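Local coordinates for probable adhesion protein (Pseudomonas aeruginosa PAO1, PDB 6R3Z) that binds ferrous iron as the periplasmic solute-binding protein FpvC of a metal transport system, and holds nickel in this structure, at the nickel (II) ion site. Sequence-based numbering; all coordinates share one arbitrary frame.

The nickel (II) ion site. Residues 39, 41, 66, 109, 111, 177, 196, 199, 250. With NI (nickel (II) ion), chain B.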
loop_
_atom_site.group_PDB
_atom_site.type_symbol
_atom_site.label_atom_id
_atom_site.label_comp_id
_atom_site.label_asym_id
_atom_site.label_seq_id
_atom_site.Cartn_x
_atom_site.Cartn_y
_atom_site.Cartn_z
ATOM N N ASN A 39 9.307 -7.113 -7.619
ATOM C CA ASN A 39 7.959 -6.553 -7.747
ATOM C C ASN A 39 7.009 -7.581 -7.134
ATOM O O ASN A 39 6.947 -8.725 -7.604
ATOM C CB ASN A 39 7.609 -6.287 -9.218
ATOM C CG ASN A 39 6.268 -5.634 -9.464
ATOM O OD1 ASN A 39 5.440 -5.457 -8.555
ATOM N ND2 ASN A 39 6.026 -5.246 -10.709
ATOM N N HIS A 41 3.924 -7.850 -7.366
ATOM C CA HIS A 41 2.882 -8.183 -8.343
ATOM C C HIS A 41 3.301 -9.342 -9.259
ATOM O O HIS A 41 2.441 -10.054 -9.764
ATOM C CB HIS A 41 2.527 -6.977 -9.215
ATOM C CG HIS A 41 2.002 -5.818 -8.422
ATOM N ND1 HIS A 41 2.840 -4.824 -7.969
ATOM C CD2 HIS A 41 0.751 -5.581 -7.958
ATOM C CE1 HIS A 41 2.074 -3.991 -7.274
ATOM N NE2 HIS A 41 0.808 -4.410 -7.249
ATOM N N HIS A 66 -3.452 -8.640 -1.676
ATOM C CA HIS A 66 -2.123 -8.186 -2.101
ATOM C C HIS A 66 -0.966 -9.113 -1.708
ATOM O O HIS A 66 0.186 -8.808 -2.021
ATOM C CB HIS A 66 -1.804 -6.735 -1.683
ATOM C CG HIS A 66 -1.158 -5.970 -2.804
ATOM N ND1 HIS A 66 0.021 -6.404 -3.381
ATOM C CD2 HIS A 66 -1.605 -4.890 -3.492
ATOM C CE1 HIS A 66 0.278 -5.553 -4.361
ATOM N NE2 HIS A 66 -0.669 -4.630 -4.470
ATOM N N ASN A 109 -10.731 -3.851 -3.235
ATOM C CA ASN A 109 -9.433 -3.234 -3.461
ATOM C C ASN A 109 -8.477 -3.640 -2.306
ATOM O O ASN A 109 -8.731 -3.312 -1.150
ATOM C CB ASN A 109 -9.544 -1.704 -3.587
ATOM C CG ASN A 109 -8.261 -1.076 -4.123
ATOM O OD1 ASN A 109 -7.138 -1.464 -3.742
ATOM N ND2 ASN A 109 -8.397 -0.085 -5.000
ATOM N N HIS A 111 -5.392 -2.573 -1.594
ATOM C CA HIS A 111 -4.389 -1.542 -1.241
ATOM C C HIS A 111 -4.737 -0.715 0.003
ATOM O O HIS A 111 -4.569 0.512 0.005
ATOM C CB HIS A 111 -4.124 -0.626 -2.447
ATOM C CG HIS A 111 -3.648 -1.357 -3.657
ATOM N ND1 HIS A 111 -4.545 -1.867 -4.585
ATOM C CD2 HIS A 111 -2.383 -1.617 -4.077
ATOM C CE1 HIS A 111 -3.803 -2.428 -5.529
ATOM N NE2 HIS A 111 -2.495 -2.320 -5.258
ATOM N N HIS A 177 -2.408 2.273 -11.925
ATOM C CA HIS A 177 -2.582 1.122 -11.028
ATOM C C HIS A 177 -3.759 1.427 -10.098
ATOM O O HIS A 177 -3.922 2.577 -9.698
ATOM C CB HIS A 177 -1.287 0.885 -10.228
ATOM C CG HIS A 177 -1.187 -0.443 -9.546
ATOM N ND1 HIS A 177 -0.703 -1.564 -10.215
ATOM C CD2 HIS A 177 -1.408 -0.772 -8.252
ATOM C CE1 HIS A 177 -0.673 -2.535 -9.313
ATOM N NE2 HIS A 177 -1.056 -2.097 -8.109
ATOM N N GLU A 196 -5.170 0.180 -15.902
ATOM C CA GLU A 196 -4.958 -1.277 -15.876
ATOM C C GLU A 196 -6.330 -1.980 -15.755
ATOM O O GLU A 196 -7.112 -1.667 -14.850
ATOM C CB GLU A 196 -4.054 -1.667 -14.711
ATOM C CG GLU A 196 -2.600 -1.322 -14.987
ATOM C CD GLU A 196 -1.600 -1.803 -13.954
ATOM O OE1 GLU A 196 -2.003 -2.161 -12.824
ATOM O OE2 GLU A 196 -0.398 -1.832 -14.289
ATOM N N HIS A 199 -5.858 -5.721 -11.487
ATOM C CA HIS A 199 -4.680 -5.511 -10.636
ATOM C C HIS A 199 -3.366 -6.016 -11.252
ATOM O O HIS A 199 -3.176 -7.231 -11.414
ATOM C CB HIS A 199 -4.888 -6.130 -9.234
ATOM C CG HIS A 199 -3.819 -5.754 -8.255
ATOM N ND1 HIS A 199 -3.426 -6.617 -7.247
ATOM C CD2 HIS A 199 -3.101 -4.607 -8.147
ATOM C CE1 HIS A 199 -2.480 -5.978 -6.573
ATOM N NE2 HIS A 199 -2.237 -4.782 -7.089
ATOM N N HIS A 250 3.652 3.135 -4.723
ATOM C CA HIS A 250 2.910 1.977 -4.200
ATOM C C HIS A 250 3.673 1.494 -2.908
ATOM O O HIS A 250 3.242 0.533 -2.263
ATOM C CB HIS A 250 2.975 0.865 -5.269
ATOM C CG HIS A 250 2.026 -0.292 -5.105
ATOM N ND1 HIS A 250 2.156 -1.210 -4.060
ATOM C CD2 HIS A 250 1.080 -0.754 -5.967
ATOM C CE1 HIS A 250 1.251 -2.157 -4.300
ATOM N NE2 HIS A 250 0.573 -1.914 -5.421
HETATM NI NI NI B . -0.853 -3.332 -6.323
#
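His41 (chi1 -61°) and His111 (chi1 -58°) share one setting, with CG beside the backbone N and anti to the carbonyl carbon; their backbones, placed by separate loops, bring the two rings to opposite sides of the metal. In His177, His199 and His250 CG is instead anti to the backbone N, while His66 is intermediate (chi1 -136°). This is the interlobe metal site of a family 9 solute-binding protein, with six imidazoles pointing NE2 at nickel in a near-octahedral shell. The other opposed pairs are His66 with His177 and His199 with His250. Bonds run from 2.1 Å for His199 NE2 to NI to 2.3 Å for His66 NE2 to NI. Imidazole suits each place because its neutral, borderline-soft nitrogen binds divalent transition metals well, while ND1 remains available for a second-shell partner.

Two Asn-X-His motifs use that second nitrogen. The amide oxygen Asn39 OD1 accepts from His41 ND1 at 2.7 Å, in the imidazole plane, and from His41 N at 3.1 Å, above the carbonyl plane. Asn109 OD1 likewise takes His111 ND1 at 2.8 Å, on a lone pair, and His111 N at 3.0 Å. Each oxygen clamps ring and backbone together, helping, with the metal bond, to fix ring rotation and probably making NE2 a better donor; asparagine does so without adding charge. The Glu196 carboxylate meets His177 ND1 in a weak, strongly bent hydrogen bond; its likely negative charge may partly offset the cation's.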